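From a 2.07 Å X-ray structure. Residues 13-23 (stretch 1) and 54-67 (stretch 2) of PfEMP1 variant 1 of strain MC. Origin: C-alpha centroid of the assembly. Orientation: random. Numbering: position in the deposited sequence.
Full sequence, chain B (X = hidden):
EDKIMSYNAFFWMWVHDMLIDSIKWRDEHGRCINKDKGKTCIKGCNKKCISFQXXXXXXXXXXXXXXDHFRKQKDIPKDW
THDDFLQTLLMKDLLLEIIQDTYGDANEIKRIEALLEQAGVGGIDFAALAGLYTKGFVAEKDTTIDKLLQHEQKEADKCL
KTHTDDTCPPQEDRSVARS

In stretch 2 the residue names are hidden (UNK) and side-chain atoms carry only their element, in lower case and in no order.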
# COMPACT_ATOMS: atom_id res chain seq x y z
N MET B 13 6.59 -6.68 30.21
CA MET B 13 6.52 -7.30 31.52
C MET B 13 7.55 -6.66 32.48
O MET B 13 7.23 -6.42 33.64
CB MET B 13 6.83 -8.81 31.39
CG MET B 13 6.48 -9.60 32.63
SD MET B 13 7.68 -10.90 32.97
CE MET B 13 9.22 -9.94 33.13
N TRP B 14 8.79 -6.45 32.01
CA TRP B 14 9.88 -5.88 32.80
C TRP B 14 9.54 -4.44 33.18
O TRP B 14 9.66 -4.08 34.36
CB TRP B 14 11.22 -5.98 32.06
CG TRP B 14 12.38 -5.47 32.86
CD1 TRP B 14 13.27 -6.22 33.57
CD2 TRP B 14 12.78 -4.10 33.03
NE1 TRP B 14 14.18 -5.40 34.19
CE2 TRP B 14 13.89 -4.09 33.89
CE3 TRP B 14 12.29 -2.87 32.54
CZ2 TRP B 14 14.52 -2.91 34.29
CZ3 TRP B 14 12.92 -1.70 32.94
CH2 TRP B 14 14.02 -1.73 33.80
N VAL B 15 9.14 -3.64 32.19
CA VAL B 15 8.71 -2.24 32.33
C VAL B 15 7.56 -2.16 33.37
O VAL B 15 7.64 -1.38 34.33
CB VAL B 15 8.33 -1.63 30.95
CG1 VAL B 15 7.52 -0.34 31.11
CG2 VAL B 15 9.58 -1.37 30.11
N HIS B 16 6.52 -2.98 33.20
CA HIS B 16 5.40 -3.04 34.11
C HIS B 16 5.84 -3.39 35.56
O HIS B 16 5.49 -2.67 36.51
CB HIS B 16 4.37 -4.08 33.59
CG HIS B 16 3.30 -4.37 34.58
ND1 HIS B 16 3.40 -5.44 35.45
CD2 HIS B 16 2.14 -3.72 34.83
CE1 HIS B 16 2.31 -5.41 36.19
NE2 HIS B 16 1.52 -4.40 35.83
N ASP B 17 6.56 -4.50 35.72
CA ASP B 17 7.04 -4.96 37.03
C ASP B 17 8.02 -3.96 37.69
O ASP B 17 8.00 -3.84 38.91
CB ASP B 17 7.70 -6.35 36.91
CG ASP B 17 6.79 -7.47 36.42
OD1 ASP B 17 5.57 -7.20 36.21
OD2 ASP B 17 7.28 -8.58 36.22
N MET B 18 8.85 -3.23 36.91
CA MET B 18 9.73 -2.28 37.56
C MET B 18 8.91 -1.07 38.09
O MET B 18 9.13 -0.64 39.24
CB MET B 18 10.98 -1.92 36.72
CG MET B 18 10.87 -0.67 35.89
SD MET B 18 11.30 0.78 36.87
CE MET B 18 11.17 1.97 35.66
N LEU B 19 7.89 -0.63 37.33
CA LEU B 19 7.01 0.49 37.72
C LEU B 19 6.23 0.16 38.97
O LEU B 19 6.07 1.01 39.85
CB LEU B 19 6.07 0.87 36.57
CG LEU B 19 6.77 1.51 35.34
CD1 LEU B 19 5.79 1.76 34.22
CD2 LEU B 19 7.44 2.80 35.71
N ILE B 20 5.82 -1.12 39.06
CA ILE B 20 5.07 -1.70 40.16
C ILE B 20 5.97 -1.81 41.39
O ILE B 20 5.56 -1.44 42.48
CB ILE B 20 4.34 -3.02 39.74
CG1 ILE B 20 3.14 -2.75 38.77
CG2 ILE B 20 3.85 -3.84 40.92
CD1 ILE B 20 2.27 -1.61 39.07
N ASP B 21 7.19 -2.27 41.21
CA ASP B 21 8.18 -2.37 42.28
C ASP B 21 8.51 -0.98 42.83
O ASP B 21 8.53 -0.79 44.05
CB ASP B 21 9.43 -3.09 41.79
CG ASP B 21 9.31 -4.58 41.52
OD1 ASP B 21 8.35 -5.19 42.03
OD2 ASP B 21 10.20 -5.14 40.86
N SER B 22 8.64 0.01 41.96
CA SER B 22 8.89 1.40 42.37
C SER B 22 7.76 1.89 43.32
O SER B 22 8.04 2.44 44.38
CB SER B 22 9.06 2.30 41.14
OG SER B 22 9.51 3.59 41.50
N ILE B 23 6.50 1.56 43.00
CA ILE B 23 5.33 1.88 43.83
C ILE B 23 5.34 1.08 45.13
O ILE B 23 4.99 1.61 46.18
CB ILE B 23 4.00 1.63 43.06
CG1 ILE B 23 3.84 2.55 41.83
CG2 ILE B 23 2.78 1.70 43.99
CD1 ILE B 23 2.88 1.94 40.76
N UNK B 54 20.15 -0.43 46.11
CA UNK B 54 20.62 -1.64 45.43
C UNK B 54 19.71 -1.95 44.24
O UNK B 54 20.20 -2.14 43.13
c UNK B 54 22.33 -6.29 46.61
c UNK B 54 21.61 -3.94 46.06
n UNK B 54 21.93 -7.60 47.20
c UNK B 54 21.21 -5.28 46.70
c UNK B 54 20.61 -2.84 46.40
N UNK B 55 18.37 -1.98 44.49
CA UNK B 55 17.35 -2.24 43.49
C UNK B 55 17.51 -1.30 42.31
O UNK B 55 17.44 -1.79 41.20
c UNK B 55 14.11 0.24 42.62
c UNK B 55 14.04 -1.17 42.56
c UNK B 55 15.95 -2.07 44.11
c UNK B 55 14.28 -3.39 42.68
c UNK B 55 14.81 -2.22 43.14
c UNK B 55 13.02 -1.77 41.79
n UNK B 55 13.20 -3.12 41.86
c UNK B 55 12.17 0.35 41.16
c UNK B 55 13.16 0.98 41.93
c UNK B 55 12.09 -1.01 41.06
N UNK B 56 17.70 0.02 42.55
CA UNK B 56 17.87 1.04 41.49
C UNK B 56 19.04 0.66 40.56
O UNK B 56 18.86 0.67 39.35
c UNK B 56 16.97 2.84 43.05
c UNK B 56 18.01 2.51 42.00
c UNK B 56 17.93 3.51 40.85
N UNK B 57 20.20 0.27 41.12
CA UNK B 57 21.37 -0.14 40.34
C UNK B 57 21.11 -1.44 39.56
O UNK B 57 21.47 -1.49 38.39
c UNK B 57 22.65 -0.21 41.19
c UNK B 57 23.68 0.85 40.82
c UNK B 57 24.12 0.90 39.37
o UNK B 57 23.85 1.92 38.70
o UNK B 57 24.72 -0.09 38.89
N UNK B 58 20.42 -2.43 40.17
CA UNK B 58 20.00 -3.69 39.51
C UNK B 58 19.10 -3.41 38.31
O UNK B 58 19.28 -4.02 37.25
n UNK B 58 18.98 -6.21 43.08
c UNK B 58 20.11 -6.06 42.39
o UNK B 58 21.22 -6.09 42.95
c UNK B 58 19.23 -4.61 40.49
c UNK B 58 19.99 -5.88 40.88
N UNK B 59 18.12 -2.48 38.46
CA UNK B 59 17.20 -2.13 37.37
C UNK B 59 17.90 -1.32 36.28
O UNK B 59 17.64 -1.55 35.11
n UNK B 59 13.63 -5.47 37.62
c UNK B 59 15.19 -2.23 39.00
c UNK B 59 15.90 -1.47 37.86
c UNK B 59 14.09 -3.18 38.50
c UNK B 59 14.56 -4.62 38.43
N UNK B 60 18.83 -0.40 36.67
CA UNK B 60 19.65 0.39 35.74
C UNK B 60 20.48 -0.51 34.82
O UNK B 60 20.58 -0.23 33.61
c UNK B 60 22.07 4.07 36.83
c UNK B 60 20.82 3.67 37.61
c UNK B 60 19.90 2.66 36.92
n UNK B 60 21.77 4.72 35.52
c UNK B 60 20.58 1.34 36.51
N UNK B 61 21.02 -1.60 35.39
CA UNK B 61 21.85 -2.60 34.69
C UNK B 61 20.97 -3.49 33.81
O UNK B 61 21.32 -3.74 32.67
c UNK B 61 22.74 -3.40 35.69
c UNK B 61 23.75 -4.30 34.99
o UNK B 61 23.44 -2.51 36.56
N UNK B 62 19.83 -3.95 34.34
CA UNK B 62 18.90 -4.79 33.57
C UNK B 62 18.40 -4.03 32.35
O UNK B 62 18.35 -4.59 31.25
o UNK B 62 17.57 -7.42 37.37
c UNK B 62 17.10 -6.89 36.34
o UNK B 62 15.88 -6.66 36.18
c UNK B 62 18.08 -6.51 35.24
c UNK B 62 17.74 -5.27 34.43
N UNK B 63 18.08 -2.72 32.56
CA UNK B 63 17.57 -1.81 31.54
C UNK B 63 18.55 -1.58 30.42
O UNK B 63 18.13 -1.53 29.27
c UNK B 63 14.08 1.45 28.61
c UNK B 63 14.59 -0.96 30.00
c UNK B 63 15.35 0.19 30.29
c UNK B 63 15.06 1.39 29.60
c UNK B 63 13.35 0.32 28.36
c UNK B 63 17.09 -0.48 32.15
c UNK B 63 16.79 1.77 30.97
n UNK B 63 15.95 2.33 30.03
c UNK B 63 16.46 0.46 31.16
c UNK B 63 13.59 -0.87 29.05
N UNK B 64 19.84 -1.47 30.77
CA UNK B 64 20.94 -1.31 29.81
C UNK B 64 20.98 -2.46 28.83
O UNK B 64 21.11 -2.25 27.61
N UNK B 65 20.86 -3.70 29.36
CA UNK B 65 20.84 -4.95 28.58
C UNK B 65 19.61 -5.02 27.65
O UNK B 65 19.73 -5.45 26.49
c UNK B 65 20.92 -6.18 29.52
c UNK B 65 23.56 -7.20 32.19
n UNK B 65 24.34 -8.46 31.97
c UNK B 65 22.24 -7.18 31.43
c UNK B 65 22.34 -6.49 30.06
N UNK B 66 18.43 -4.60 28.14
CA UNK B 66 17.18 -4.58 27.38
C UNK B 66 17.29 -3.56 26.24
O UNK B 66 16.93 -3.89 25.11
c UNK B 66 15.83 -5.59 29.23
c UNK B 66 14.91 -5.47 30.42
c UNK B 66 15.97 -4.36 28.32
c UNK B 66 14.69 -4.12 27.54
N UNK B 67 17.84 -2.35 26.52
CA UNK B 67 18.01 -1.31 25.49
C UNK B 67 18.94 -1.78 24.40
O UNK B 67 18.73 -1.46 23.23
c UNK B 67 19.03 2.22 28.32
c UNK B 67 17.98 2.19 27.22
n UNK B 67 19.61 3.58 28.48
c UNK B 67 18.53 0.01 26.08
c UNK B 67 17.48 0.78 26.90
O HOH W 1 11.28 -5.65 36.20

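Position 54 carries four carbons in a row ending in nitrogen, well clear of stretch 1: Lys54, its charge left to solvent. Position 55 has one carbon leading into fused five- and six-membered rings of eight carbons and one nitrogen, lying against Met18, Asp21 and Ser22: Trp55. Its CZ2 lies 3.5 Å from Asp21 CB, and its CH2 lies 3.7 Å from Ser22 CB; a broad, flat side chain can span a whole turn of the facing helix. Its NE1 finds no partner, a small cost of this packing.

Position 56, one carbon carrying two more, is Val56, apolar and suited to burial away from this contact. Position 57 has three carbons, the third bearing two oxygens: Glu57. Position 58 ends in one oxygen and one nitrogen on its third carbon: Gln58. Both polar ends suit solvent.

Position 59 is again four carbons and a nitrogen, but here the CA-to-CB bond points toward stretch 1 and the chain meets Met18 and Trp14: Lys59. Its CD packs 3.8 Å from Met18 CB, and its NZ donates to a water (2.8 Å from NZ to the water O) that in turn donates to Trp14 O (2.9 Å from the water O). A long aliphatic stem with a charged tip suits both contacts.

Position 60, the same chain with its CA-to-CB bond pointing away, is Lys60. Position 61, one carbon carrying an oxygen and a carbon, is Thr61; its OG1 bonds to Glu57 O at 2.9 Å, satisfying the hydroxyl within its own helix.

Position 62 has three carbons and a terminal pair of oxygens, one meeting the Trp14 nitrogen: Glu62. Its OE1 accepts a hydrogen bond from Trp14 NE1 (2.9 Å, 159°) and forms a salt bridge with Lys59 NZ (2.9 Å), so one carboxylate oxygen serves both donors.

Position 63 has one carbon, then fused five- and six-membered rings of eight carbons and one nitrogen, lying against Trp14 and Val15: Trp63. Its six-membered ring lies nearly parallel to that of Trp14 but slid aside, with Trp14 CZ3 3.5 Å from Trp63 CE3. Position 64 has no side-chain atoms: Gly64, though stretch 1 would not crowd a CB. Position 65, four carbons and a nitrogen, is solvent-facing Lys65.

Position 66 has four carbons forked at the first, one arm two carbons long, touching Trp14: Ile66. Its CD1 sits over the face of the Trp14 five-membered ring, 3.5 Å from Trp14 CG. Position 67, four carbons and a nitrogen, is Lys67, bonded elsewhere in the structure.

The helices run nearly antiparallel, their axes 11.8 Å apart. Trp14 is the knob, seated among Lys59, Glu62, Trp63 and Ile66: carbon packs its rings while Glu62 satisfies its nitrogen.

Stretch 2 (54-67) KWVEQKKTEWGKIK
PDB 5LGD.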